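QdtA (Thermoanaerobacterium thermosaccharolyticum, PDB 4O9E) belongs to the cupin superfamily and forms a two-subunit assembly whose beta-barrel subunits bind thymidine-5'-diphosphate. Local coordinates at residues V67-K72 / R97-F102; V36-K41 / V107-A112; M1-A6 / L71-E76; G49-K54 / Y121-D126. All coordinates share one frame; numbering follows the deposited sequence.

Interaction 1 of 4, residues V67-K72 / R97-F102; sequences VKIRLK and REMFDF. With TDR (thymine), chain D.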
# COMPACT_ATOMS: atom_id res chain seq x y z
N VAL A 67 1.85 7.25 -13.72
CA VAL A 67 0.67 8.08 -13.59
C VAL A 67 1.15 9.52 -13.44
O VAL A 67 2.25 9.83 -12.96
CB VAL A 67 -0.29 7.57 -12.50
CG1 VAL A 67 0.43 7.54 -11.16
CG2 VAL A 67 -1.52 8.45 -12.45
N LYS A 68 0.37 10.43 -14.01
CA LYS A 68 0.70 11.84 -13.84
C LYS A 68 -0.28 12.48 -12.87
O LYS A 68 -1.48 12.30 -13.04
CB LYS A 68 0.54 12.56 -15.17
CG LYS A 68 1.57 12.12 -16.20
CD LYS A 68 1.51 13.03 -17.43
CE LYS A 68 2.78 12.86 -18.24
NZ LYS A 68 2.78 11.45 -18.71
N ILE A 69 0.24 13.38 -12.04
CA ILE A 69 -0.52 14.11 -11.02
C ILE A 69 -0.38 15.59 -11.33
O ILE A 69 0.72 16.17 -11.32
CB ILE A 69 0.02 13.83 -9.60
CG1 ILE A 69 0.25 12.34 -9.34
CG2 ILE A 69 -0.83 14.48 -8.52
CD1 ILE A 69 -0.93 11.40 -9.46
N ARG A 70 -1.54 16.18 -11.62
CA ARG A 70 -1.63 17.62 -11.86
C ARG A 70 -2.03 18.24 -10.53
O ARG A 70 -3.13 17.98 -10.03
CB ARG A 70 -2.71 17.97 -12.89
CG ARG A 70 -2.97 19.46 -13.06
CD ARG A 70 -3.96 19.77 -14.18
NE ARG A 70 -3.55 19.06 -15.40
CZ ARG A 70 -4.18 18.03 -15.95
NH1 ARG A 70 -5.32 17.55 -15.46
NH2 ARG A 70 -3.62 17.47 -17.01
N LEU A 71 -1.12 19.07 -10.04
CA LEU A 71 -1.25 19.80 -8.80
C LEU A 71 -1.39 21.29 -9.05
O LEU A 71 -0.65 21.88 -9.85
CB LEU A 71 0.01 19.62 -7.96
CG LEU A 71 0.46 18.20 -7.69
CD1 LEU A 71 1.85 18.26 -7.08
CD2 LEU A 71 -0.55 17.46 -6.83
N LYS A 72 -2.32 21.90 -8.33
CA LYS A 72 -2.61 23.31 -8.55
C LYS A 72 -2.87 23.95 -7.22
O LYS A 72 -3.59 23.39 -6.40
CB LYS A 72 -3.91 23.43 -9.33
CG LYS A 72 -3.85 22.82 -10.72
CD LYS A 72 -5.18 22.83 -11.46
CE LYS A 72 -5.84 24.19 -11.36
NZ LYS A 72 -6.52 24.41 -12.66
N ARG A 97 -5.92 18.51 -6.74
CA ARG A 97 -5.23 17.61 -7.64
C ARG A 97 -6.10 16.86 -8.65
O ARG A 97 -7.26 16.59 -8.38
CB ARG A 97 -4.40 16.60 -6.88
CG ARG A 97 -5.20 15.61 -6.06
CD ARG A 97 -4.27 14.47 -5.70
NE ARG A 97 -4.99 13.32 -5.18
CZ ARG A 97 -5.53 13.30 -3.97
NH1 ARG A 97 -5.36 14.37 -3.20
NH2 ARG A 97 -6.15 12.20 -3.56
N GLU A 98 -5.43 16.41 -9.71
CA GLU A 98 -6.08 15.61 -10.74
C GLU A 98 -5.04 14.60 -11.16
O GLU A 98 -3.84 14.84 -11.05
CB GLU A 98 -6.59 16.48 -11.90
CG GLU A 98 -7.55 17.60 -11.51
CD GLU A 98 -7.64 18.74 -12.52
OE1 GLU A 98 -7.06 18.56 -13.60
OE2 GLU A 98 -8.25 19.80 -12.23
N MET A 99 -5.49 13.40 -11.50
CA MET A 99 -4.58 12.32 -11.85
C MET A 99 -4.95 11.78 -13.23
O MET A 99 -6.13 11.57 -13.54
CB MET A 99 -4.67 11.22 -10.80
CG MET A 99 -4.40 11.76 -9.40
SD MET A 99 -5.91 12.05 -8.47
CE MET A 99 -6.15 10.35 -7.96
N PHE A 100 -3.95 11.58 -14.08
CA PHE A 100 -4.30 11.19 -15.44
C PHE A 100 -3.15 10.40 -16.02
O PHE A 100 -2.08 10.32 -15.42
CB PHE A 100 -4.73 12.40 -16.27
CG PHE A 100 -3.61 13.36 -16.56
CD1 PHE A 100 -2.98 13.35 -17.79
CD2 PHE A 100 -3.22 14.29 -15.62
CE1 PHE A 100 -1.94 14.22 -18.06
CE2 PHE A 100 -2.18 15.16 -15.88
CZ PHE A 100 -1.55 15.14 -17.11
N ASP A 101 -3.40 9.83 -17.20
CA ASP A 101 -2.34 9.11 -17.90
C ASP A 101 -1.86 7.90 -17.10
O ASP A 101 -0.69 7.54 -17.11
CB ASP A 101 -1.16 10.03 -18.22
CG ASP A 101 -1.30 10.69 -19.59
OD1 ASP A 101 -2.44 10.85 -20.07
OD2 ASP A 101 -0.23 11.07 -20.09
N PHE A 102 -2.84 7.22 -16.51
CA PHE A 102 -2.57 5.94 -15.86
C PHE A 102 -2.23 4.93 -16.95
O PHE A 102 -3.07 4.64 -17.80
CB PHE A 102 -3.85 5.43 -15.19
CG PHE A 102 -4.20 6.11 -13.89
CD1 PHE A 102 -4.91 7.28 -13.87
CD2 PHE A 102 -3.90 5.49 -12.68
CE1 PHE A 102 -5.30 7.90 -12.68
CE2 PHE A 102 -4.24 6.10 -11.48
CZ PHE A 102 -4.95 7.30 -11.49
N1 TDR D . -11.85 23.77 -13.77
C2 TDR D . -11.55 22.60 -13.21
O2 TDR D . -12.46 21.85 -12.79
N3 TDR D . -10.27 22.23 -13.10
C4 TDR D . -9.28 23.01 -13.54
O4 TDR D . -8.13 22.55 -13.38
C5 TDR D . -9.59 24.33 -14.17
CM5 TDR D . -8.67 25.38 -14.73
C6 TDR D . -10.94 24.63 -14.24

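Interaction 2 of 4, residues V36-K41 / V107-A112; sequences VYYITK and VLLVLA. With TYD (thymidine-5'-diphosphate), chain C.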
# COMPACT_ATOMS: atom_id res chain seq x y z
N VAL A 36 -5.04 3.35 4.17
CA VAL A 36 -4.40 3.28 2.86
C VAL A 36 -5.52 2.93 1.89
O VAL A 36 -6.58 2.39 2.25
CB VAL A 36 -3.29 2.20 2.74
CG1 VAL A 36 -2.29 2.27 3.89
CG2 VAL A 36 -3.93 0.84 2.79
N TYR A 37 -5.35 3.39 0.66
CA TYR A 37 -6.21 2.96 -0.42
C TYR A 37 -5.37 2.90 -1.69
O TYR A 37 -4.31 3.51 -1.81
CB TYR A 37 -7.43 3.87 -0.58
CG TYR A 37 -7.20 5.31 -0.97
CD1 TYR A 37 -7.17 5.67 -2.30
CD2 TYR A 37 -7.05 6.31 -0.03
CE1 TYR A 37 -7.00 6.98 -2.68
CE2 TYR A 37 -6.82 7.64 -0.41
CZ TYR A 37 -6.80 7.96 -1.75
OH TYR A 37 -6.65 9.25 -2.21
N TYR A 38 -5.94 2.21 -2.66
CA TYR A 38 -5.23 2.00 -3.90
C TYR A 38 -6.18 1.98 -5.09
O TYR A 38 -7.32 1.48 -5.07
CB TYR A 38 -4.33 0.76 -3.90
CG TYR A 38 -4.89 -0.44 -3.18
CD1 TYR A 38 -5.75 -1.31 -3.83
CD2 TYR A 38 -4.49 -0.74 -1.89
CE1 TYR A 38 -6.27 -2.41 -3.19
CE2 TYR A 38 -5.03 -1.84 -1.23
CZ TYR A 38 -5.91 -2.69 -1.89
OH TYR A 38 -6.44 -3.80 -1.26
N ILE A 39 -5.63 2.53 -6.15
CA ILE A 39 -6.37 2.67 -7.40
C ILE A 39 -5.71 1.85 -8.50
O ILE A 39 -4.51 1.93 -8.66
CB ILE A 39 -6.37 4.14 -7.81
CG1 ILE A 39 -7.08 4.91 -6.70
CG2 ILE A 39 -7.06 4.31 -9.17
CD1 ILE A 39 -7.02 6.42 -6.78
N THR A 40 -6.51 1.09 -9.24
CA THR A 40 -6.05 0.17 -10.26
C THR A 40 -7.03 0.14 -11.45
O THR A 40 -8.14 0.67 -11.37
CB THR A 40 -5.96 -1.26 -9.69
OG1 THR A 40 -7.25 -1.69 -9.24
CG2 THR A 40 -4.93 -1.39 -8.60
N LYS A 41 -6.62 -0.50 -12.54
CA LYS A 41 -7.51 -0.78 -13.69
C LYS A 41 -8.19 0.47 -14.23
O LYS A 41 -9.38 0.46 -14.57
CB LYS A 41 -8.57 -1.84 -13.34
CG LYS A 41 -7.97 -3.17 -12.91
CD LYS A 41 -8.96 -4.25 -12.49
CE LYS A 41 -9.39 -4.17 -11.02
NZ LYS A 41 -8.27 -4.41 -10.07
N VAL A 107 -0.57 0.96 -10.67
CA VAL A 107 -1.10 0.84 -9.30
C VAL A 107 -0.68 2.09 -8.53
O VAL A 107 0.50 2.43 -8.48
CB VAL A 107 -0.47 -0.36 -8.57
CG1 VAL A 107 -0.93 -0.41 -7.12
CG2 VAL A 107 -0.79 -1.68 -9.26
N LEU A 108 -1.67 2.81 -8.02
CA LEU A 108 -1.43 4.04 -7.29
C LEU A 108 -1.97 3.81 -5.88
O LEU A 108 -3.16 3.58 -5.70
CB LEU A 108 -2.21 5.20 -7.89
CG LEU A 108 -2.04 6.58 -7.26
CD1 LEU A 108 -0.64 7.14 -7.28
CD2 LEU A 108 -3.00 7.66 -7.73
N LEU A 109 -1.03 3.90 -4.95
CA LEU A 109 -1.25 3.71 -3.52
C LEU A 109 -1.25 5.08 -2.87
O LEU A 109 -0.47 5.96 -3.23
CB LEU A 109 -0.15 2.84 -2.93
CG LEU A 109 -0.13 2.71 -1.40
CD1 LEU A 109 -1.26 1.81 -0.94
CD2 LEU A 109 1.20 2.07 -1.08
N VAL A 110 -2.17 5.25 -1.92
CA VAL A 110 -2.22 6.43 -1.08
C VAL A 110 -2.23 6.06 0.41
O VAL A 110 -3.00 5.20 0.82
CB VAL A 110 -3.47 7.24 -1.41
CG1 VAL A 110 -3.51 8.47 -0.53
CG2 VAL A 110 -3.48 7.68 -2.87
N LEU A 111 -1.37 6.73 1.17
CA LEU A 111 -1.27 6.61 2.62
C LEU A 111 -1.93 7.88 3.12
O LEU A 111 -1.54 8.97 2.69
CB LEU A 111 0.16 6.50 3.12
CG LEU A 111 1.07 5.54 2.33
CD1 LEU A 111 2.47 5.53 2.91
CD2 LEU A 111 0.48 4.14 2.35
N ALA A 112 -2.90 7.73 4.01
CA ALA A 112 -3.65 8.86 4.53
C ALA A 112 -3.59 9.01 6.05
O ALA A 112 -3.69 8.01 6.78
CB ALA A 112 -5.09 8.74 4.07
PA TYD C . -12.42 9.92 -4.72
O1A TYD C . -13.66 10.74 -4.93
O2A TYD C . -11.43 10.19 -3.59
O3A TYD C . -11.59 9.41 -6.01
PB TYD C . -10.37 10.11 -6.80
O1B TYD C . -11.09 10.67 -8.02
O2B TYD C . -9.49 8.94 -7.12
O3B TYD C . -9.71 11.16 -5.92
O5' TYD C . -13.23 8.56 -4.44
C5' TYD C . -14.06 7.78 -5.28
C4' TYD C . -15.07 7.10 -4.36
O4' TYD C . -14.49 6.22 -3.39
C3' TYD C . -15.84 8.10 -3.52
O3' TYD C . -17.21 7.72 -3.66
C2' TYD C . -15.53 7.88 -2.04
C1' TYD C . -14.94 6.48 -2.05
N1 TYD C . -13.83 6.36 -1.10
C2 TYD C . -13.94 5.65 0.03
O2 TYD C . -14.99 5.04 0.28
N3 TYD C . -12.90 5.48 0.87
C4 TYD C . -11.76 6.15 0.64
O4 TYD C . -10.84 6.07 1.46
C5 TYD C . -11.62 6.93 -0.51
C5M TYD C . -10.35 7.64 -0.87
C6 TYD C . -12.69 7.00 -1.38

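Interaction 3 of 4, residues M1-A6 / L71-E76; sequences MLYNVA and LKIPDE. With TDR (thymine), chain D.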
# COMPACT_ATOMS: atom_id res chain seq x y z
N MET A 1 5.99 29.38 -6.37
CA MET A 1 6.27 27.94 -6.08
C MET A 1 5.13 27.13 -5.45
O MET A 1 4.14 27.68 -4.95
CB MET A 1 7.41 27.78 -5.07
CG MET A 1 7.01 28.20 -3.67
SD MET A 1 7.69 29.86 -3.51
CE MET A 1 9.42 29.62 -3.92
N LEU A 2 5.34 25.82 -5.42
CA LEU A 2 4.25 24.90 -5.10
C LEU A 2 4.37 24.44 -3.65
O LEU A 2 5.06 23.48 -3.28
CB LEU A 2 4.13 23.75 -6.09
CG LEU A 2 2.74 23.11 -6.02
CD1 LEU A 2 1.66 23.96 -6.67
CD2 LEU A 2 2.75 21.80 -6.78
N TYR A 3 3.72 25.24 -2.81
CA TYR A 3 3.61 24.95 -1.39
C TYR A 3 2.88 23.64 -1.08
O TYR A 3 2.04 23.17 -1.86
CB TYR A 3 2.76 26.02 -0.75
CG TYR A 3 3.41 27.37 -0.73
CD1 TYR A 3 2.86 28.44 -1.44
CD2 TYR A 3 4.51 27.60 0.06
CE1 TYR A 3 3.42 29.70 -1.38
CE2 TYR A 3 5.11 28.84 0.10
CZ TYR A 3 4.56 29.88 -0.63
OH TYR A 3 5.16 31.10 -0.54
N ASN A 4 3.21 23.10 0.09
CA ASN A 4 2.53 21.97 0.69
C ASN A 4 2.68 20.68 -0.09
O ASN A 4 1.87 19.76 0.06
CB ASN A 4 1.04 22.31 0.82
CG ASN A 4 0.76 23.49 1.71
OD1 ASN A 4 1.63 24.20 2.21
ND2 ASN A 4 -0.53 23.71 1.91
N VAL A 5 3.74 20.58 -0.89
CA VAL A 5 4.04 19.38 -1.64
C VAL A 5 5.49 18.97 -1.43
O VAL A 5 6.39 19.81 -1.32
CB VAL A 5 3.72 19.61 -3.13
CG1 VAL A 5 4.13 18.41 -3.96
CG2 VAL A 5 2.24 19.91 -3.24
N ALA A 6 5.75 17.68 -1.33
CA ALA A 6 7.12 17.22 -1.29
C ALA A 6 7.22 15.93 -2.09
O ALA A 6 6.24 15.18 -2.15
CB ALA A 6 7.57 16.95 0.14
N LEU A 71 -1.12 19.07 -10.04
CA LEU A 71 -1.25 19.80 -8.80
C LEU A 71 -1.39 21.29 -9.05
O LEU A 71 -0.65 21.88 -9.85
CB LEU A 71 0.01 19.62 -7.96
CG LEU A 71 0.46 18.20 -7.69
CD1 LEU A 71 1.85 18.26 -7.08
CD2 LEU A 71 -0.55 17.46 -6.83
N LYS A 72 -2.32 21.90 -8.33
CA LYS A 72 -2.61 23.31 -8.55
C LYS A 72 -2.87 23.95 -7.22
O LYS A 72 -3.59 23.39 -6.40
CB LYS A 72 -3.91 23.43 -9.33
CG LYS A 72 -3.85 22.82 -10.72
CD LYS A 72 -5.18 22.83 -11.46
CE LYS A 72 -5.84 24.19 -11.36
NZ LYS A 72 -6.52 24.41 -12.66
N ILE A 73 -2.33 25.15 -7.06
CA ILE A 73 -2.79 26.08 -6.05
C ILE A 73 -2.93 27.38 -6.84
O ILE A 73 -2.47 27.42 -7.98
CB ILE A 73 -1.77 26.19 -4.90
CG1 ILE A 73 -0.43 26.75 -5.36
CG2 ILE A 73 -1.51 24.83 -4.27
CD1 ILE A 73 0.51 27.19 -4.26
N PRO A 74 -3.58 28.41 -6.28
CA PRO A 74 -3.79 29.64 -7.05
C PRO A 74 -2.50 30.12 -7.69
O PRO A 74 -1.49 30.27 -7.02
CB PRO A 74 -4.30 30.61 -5.99
CG PRO A 74 -5.12 29.70 -5.13
CD PRO A 74 -4.19 28.54 -4.94
N ASP A 75 -2.54 30.27 -9.01
CA ASP A 75 -1.44 30.89 -9.74
C ASP A 75 -0.32 29.90 -9.99
O ASP A 75 0.76 30.32 -10.41
CB ASP A 75 -0.86 32.09 -8.98
CG ASP A 75 -1.82 33.28 -8.85
OD1 ASP A 75 -2.67 33.48 -9.74
OD2 ASP A 75 -1.68 34.07 -7.89
N GLU A 76 -0.49 28.60 -9.74
CA GLU A 76 0.69 27.76 -9.83
C GLU A 76 0.27 26.35 -10.17
O GLU A 76 -0.65 25.80 -9.58
CB GLU A 76 1.42 27.77 -8.48
CG GLU A 76 2.82 27.21 -8.57
CD GLU A 76 3.66 28.03 -9.54
OE1 GLU A 76 4.12 27.41 -10.52
OE2 GLU A 76 3.79 29.26 -9.33
N1 TDR D . -11.85 23.77 -13.77
C2 TDR D . -11.55 22.60 -13.21
O2 TDR D . -12.46 21.85 -12.79
N3 TDR D . -10.27 22.23 -13.10
C4 TDR D . -9.28 23.01 -13.54
O4 TDR D . -8.13 22.55 -13.38
C5 TDR D . -9.59 24.33 -14.17
CM5 TDR D . -8.67 25.38 -14.73
C6 TDR D . -10.94 24.63 -14.24

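Interaction 4 of 4, residues G49-K54 / Y121-D126; sequences GYHSHK and YIRNYD. Unlike the reference sequence in segment 49-54: S52 (reference Ala). With TYD (thymidine-5'-diphosphate), chain C.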
# COMPACT_ATOMS: atom_id res chain seq x y z
N GLY A 49 -9.68 12.42 -9.63
CA GLY A 49 -9.35 13.57 -8.81
C GLY A 49 -10.36 14.70 -8.87
O GLY A 49 -11.56 14.52 -8.65
N TYR A 50 -9.85 15.91 -9.05
CA TYR A 50 -10.68 17.12 -9.04
C TYR A 50 -11.17 17.42 -7.63
O TYR A 50 -12.37 17.53 -7.33
CB TYR A 50 -11.87 17.00 -9.98
CG TYR A 50 -11.52 16.70 -11.42
CD1 TYR A 50 -11.02 17.69 -12.26
CD2 TYR A 50 -11.72 15.42 -11.96
CE1 TYR A 50 -10.71 17.43 -13.58
CE2 TYR A 50 -11.44 15.16 -13.28
CZ TYR A 50 -10.93 16.17 -14.08
OH TYR A 50 -10.63 15.93 -15.40
N HIS A 51 -10.21 17.56 -6.73
CA HIS A 51 -10.56 17.96 -5.39
C HIS A 51 -9.30 18.30 -4.64
O HIS A 51 -8.18 18.08 -5.11
CB HIS A 51 -11.30 16.86 -4.65
CG HIS A 51 -10.63 15.52 -4.70
ND1 HIS A 51 -9.46 15.24 -4.02
CD2 HIS A 51 -11.02 14.36 -5.27
CE1 HIS A 51 -9.15 13.97 -4.17
NE2 HIS A 51 -10.07 13.41 -4.95
N SER A 52 -9.56 18.80 -3.44
CA SER A 52 -8.57 19.12 -2.43
C SER A 52 -9.07 18.52 -1.12
O SER A 52 -10.16 17.95 -1.06
CB SER A 52 -8.56 20.62 -2.18
OG SER A 52 -7.25 20.89 -1.74
N HIS A 53 -8.29 18.78 -0.08
CA HIS A 53 -8.68 18.44 1.27
C HIS A 53 -8.37 19.57 2.20
O HIS A 53 -7.37 20.26 2.07
CB HIS A 53 -7.97 17.16 1.73
CG HIS A 53 -8.62 15.92 1.22
ND1 HIS A 53 -8.24 15.32 0.04
CD2 HIS A 53 -9.60 15.15 1.75
CE1 HIS A 53 -8.99 14.24 -0.15
NE2 HIS A 53 -9.83 14.13 0.86
N LYS A 54 -9.25 19.74 3.17
CA LYS A 54 -9.00 20.69 4.24
C LYS A 54 -7.97 20.29 5.29
O LYS A 54 -7.18 21.12 5.69
CB LYS A 54 -10.31 21.04 4.94
CG LYS A 54 -11.13 21.93 4.03
CD LYS A 54 -12.49 21.34 3.74
CE LYS A 54 -13.48 21.66 4.83
NZ LYS A 54 -14.67 20.89 4.39
N TYR A 121 -13.32 16.87 2.04
CA TYR A 121 -13.00 17.07 0.63
C TYR A 121 -13.50 18.44 0.21
O TYR A 121 -14.53 18.87 0.71
CB TYR A 121 -13.74 16.12 -0.31
CG TYR A 121 -13.14 14.75 -0.49
CD1 TYR A 121 -13.19 13.84 0.55
CD2 TYR A 121 -12.65 14.33 -1.72
CE1 TYR A 121 -12.73 12.55 0.39
CE2 TYR A 121 -12.19 13.03 -1.89
CZ TYR A 121 -12.23 12.15 -0.84
OH TYR A 121 -11.77 10.87 -0.93
N ILE A 122 -12.77 19.11 -0.67
CA ILE A 122 -13.33 20.21 -1.44
C ILE A 122 -13.45 19.82 -2.91
O ILE A 122 -12.46 19.61 -3.60
CB ILE A 122 -12.48 21.48 -1.30
CG1 ILE A 122 -12.51 22.00 0.13
CG2 ILE A 122 -13.11 22.59 -2.11
CD1 ILE A 122 -11.52 23.12 0.36
N ARG A 123 -14.66 19.57 -3.39
CA ARG A 123 -14.87 19.08 -4.76
C ARG A 123 -15.36 20.18 -5.71
O ARG A 123 -15.37 20.02 -6.93
CB ARG A 123 -15.90 17.95 -4.71
CG ARG A 123 -15.49 16.75 -3.87
CD ARG A 123 -16.52 15.65 -4.05
NE ARG A 123 -16.15 14.38 -3.46
CZ ARG A 123 -15.31 13.47 -3.96
NH1 ARG A 123 -14.59 13.68 -5.05
NH2 ARG A 123 -15.14 12.33 -3.30
N ASN A 124 -15.80 21.30 -5.15
CA ASN A 124 -16.27 22.47 -5.88
C ASN A 124 -15.07 23.36 -6.16
O ASN A 124 -14.47 23.94 -5.25
CB ASN A 124 -17.33 23.22 -5.08
CG ASN A 124 -17.77 24.52 -5.75
OD1 ASN A 124 -17.13 25.57 -5.71
ND2 ASN A 124 -18.92 24.44 -6.37
N TYR A 125 -14.69 23.44 -7.42
CA TYR A 125 -13.51 24.21 -7.75
C TYR A 125 -13.58 25.67 -7.31
O TYR A 125 -12.57 26.21 -6.89
CB TYR A 125 -13.19 24.07 -9.23
CG TYR A 125 -11.92 24.80 -9.62
CD1 TYR A 125 -10.67 24.24 -9.37
CD2 TYR A 125 -11.96 26.03 -10.25
CE1 TYR A 125 -9.51 24.90 -9.72
CE2 TYR A 125 -10.81 26.69 -10.63
CZ TYR A 125 -9.58 26.09 -10.43
OH TYR A 125 -8.44 26.74 -10.82
N ASP A 126 -14.75 26.31 -7.37
CA ASP A 126 -14.82 27.72 -6.96
C ASP A 126 -14.64 27.92 -5.45
O ASP A 126 -14.05 28.88 -4.96
CB ASP A 126 -16.14 28.35 -7.43
CG ASP A 126 -16.26 28.48 -8.94
OD1 ASP A 126 -15.28 28.60 -9.70
OD2 ASP A 126 -17.40 28.43 -9.40
PA TYD C . -12.42 9.92 -4.72
O1A TYD C . -13.66 10.74 -4.93
O2A TYD C . -11.43 10.19 -3.59
O3A TYD C . -11.59 9.41 -6.01
PB TYD C . -10.37 10.11 -6.80
O1B TYD C . -11.09 10.67 -8.02
O2B TYD C . -9.49 8.94 -7.12
O3B TYD C . -9.71 11.16 -5.92
O5' TYD C . -13.23 8.56 -4.44
C5' TYD C . -14.06 7.78 -5.28
C4' TYD C . -15.07 7.10 -4.36
O4' TYD C . -14.49 6.22 -3.39
C3' TYD C . -15.84 8.10 -3.52
O3' TYD C . -17.21 7.72 -3.66
C2' TYD C . -15.53 7.88 -2.04
C1' TYD C . -14.94 6.48 -2.05
N1 TYD C . -13.83 6.36 -1.10
C2 TYD C . -13.94 5.65 0.03
O2 TYD C . -14.99 5.04 0.28
N3 TYD C . -12.90 5.48 0.87
C4 TYD C . -11.76 6.15 0.64
O4 TYD C . -10.84 6.07 1.46
C5 TYD C . -11.62 6.93 -0.51
C5M TYD C . -10.35 7.64 -0.87
C6 TYD C . -12.69 7.00 -1.38
O HOH W 1 -13.09 12.55 -7.77
O HOH W 2 -14.46 15.64 -6.89

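Interaction 1 of 4, residues V67-K72 / R97-F102
R70 and E98 face each other twice, once through the backbone and once through their side chains. The main chains pair R70 N with E98 O at 2.7 Å and E98 N with R70 O, and two more backbone bonds join K68 and F100, these being the hydrogen-bonded pairs of antiparallel strands 67-72 and 97-100. Above this frame R70 NH1 donates to E98 OE1 at 2.7 Å in a salt bridge; the oxygen lies near the guanidinium plane, while the carboxylate is turned 66° against it. The other oxygen, OE2, accepts a hydrogen bond from N3 of the bound thymine at 3.3 Å and another from W96 NE1, and K72 NZ gives a 2.6 Å bond to thymine O4. With its CG turned away from the main-chain nitrogen (chi1 173°) and a kink at chi3, R70 lays NH2 over one face of the F100 ring, the two planes only 16° apart. The opposite face takes K68 CB, 3.9 Å from the ring centroid, and K68 NZ ends in a weak salt bridge to D101 OD2. On the face of I69 and L71 carbon meets carbon: I69 CD1 presses on M99 CG at 3.5 Å, and L71 CD2 lies against R97 CB. At the strand end V67 CG2 sits squarely over the F102 ring. The E98 carboxylate thus divides its oxygens, R70 fixing OE1 so that OE2 is presented to thymine and W96.

Interaction 2 of 4, residues V36-K41 / V107-A112
The Y37 ring and V110 lie side by side, pointing the same way from neighbouring strands, and the valine packs over one face of the ring. V110 CB stands 3.6 Å from the ring centroid, displaced toward the rim, with its two methyls straddling the phenol end: CG1 reaches Y37 CE2 at 3.4 Å and CG2 lies near CE1 and CZ. With CG held between backbone N and carbonyl carbon (chi1 64°), Y37 turns its opposite face to the methyl C5M of thymidine-5'-diphosphate, which rests 3.5 Å above the ring plane. I39, on the same face of the sheet, brings CD1 to 3.5 Å from the ligand's O2B. The reverse face, with V36, Y38, L109 and L111, is apolar apart from the Y38 hydroxyl, which bonds to P85 O of the second subunit. There V36 and L111 lie side by side, V36 CG1 3.7 Å from L111 CD2, and L109 CD1 comes to the edge of the Y38 ring. Four backbone bonds fix this antiparallel register, the shortest from I39 N to L108 O at 2.7 Å. Strand 35-40 also pairs with a strand of the second subunit, carrying the sheet across the dimer interface. Y37 is therefore clamped between a CH-pi contact from V110 on one face and the ligand methyl over the centre of the other.

Interaction 3 of 4, residues M1-A6 / L71-E76
L2 carries the contact between the N-terminal segment and the turn after strand 67-73, meeting L71 and I73 with its two methyls. From CB the chain is directed by CG anti to the backbone N (chi1 -160°), and at CG it forks between two neighbours of the strand. The CD2 branch goes to L71, touching both its CB and its CD1 at 3.7 Å, the two leucines crossing at about a right angle. The CD1 branch goes to I73, lying 3.7 Å from its CG1, and also brushes the aliphatic part of E76, 3.9 Å from CG. L71 and I73, two residues apart, point to the same face, with K72 turned away between them, so the fork of L2 spans them both. L71 faces the interior of the cupin barrel, and I73, nearer the end, also meets Y128 of helix 125-136. The chain returns into strand 76-82 as a hairpin, through a type II beta turn from I73 to E76 closed by E76 N to I73 O at 2.9 Å and by the return bond from I73 N to E76 O. Further along, V5 CG1 meets L71 CD1 tip to tip at 3.9 Å, and V5 also touches L89 of strand 87-91. I73 CD1 lies 3.9 Å from Y3 CD1, at the edge of the ring, and approaches M1 O as well. At the outer margin the terminal amine M1 N and E76 OE2 form a long salt bridge of 3.7 Å.

Interaction 4 of 4, residues G49-K54 / Y121-D126
Aromatic contacts knit H51, H53 and Y121 into one cluster. Y121 turns its edge to the face of H51, the planes at 71°, with CE2 about over the centre of the imidazole. On the Y121 ring's own face stands the edge of H53, whose NE2 is 3.3 Å from Y121 CE1. Backbone bonds are few: S52 N to I122 O at 3.0 Å and I122 N to S52 O, the latter donor well above the carbonyl plane. Carbon packing includes K54 CD on I122 CG1 at 3.7 Å, while K54 NZ bonds to T119 O. Polar groups from both segments grip thymidine-5'-diphosphate. H51 NE2 makes a very short 2.5 Å bond to O3B, G49 N donates to O1B, Y121 OH reaches O2A at 2.8 Å, and R123 NH2 holds O1A at 2.7 Å. Y121 CD2 stands over the centre of the R123 guanidinium, whose NE is tied to E118. A water joins Y50 O to R123 NH1. Y50 and H51 both face R97 in a G1 beta bulge. A histidine-bearing strand paired with a short edge strand thus forms one wall of a diphosphate pocket in the cupin barrel, to which R35 and R48 also contribute bonds.

How the interactions relate
From the N terminus, residues 1-6 meet 71-76 in interaction 3, closing a loop of 64 residues and bringing the segment that leads into strand 5-9 of one sheet against strand 67-73 of the other. Strand 35-40 returns to 107-112 in interaction 2, and strand 47-53 to 121-126 in interaction 4; interactions 2, 3 and 4 cross one another pairwise. Interaction 1, the shortest closure, lies within the spans of both 2 and 4. It shares L71 and K72 with interaction 3. Interaction 4 adjoins 1 in one sheet through strands 96-100 and 47-53, whereas interaction 2 belongs to the facing sheet and meets 1 by side-chain packing. Interactions 2 and 4 both touch thymidine-5'-diphosphate.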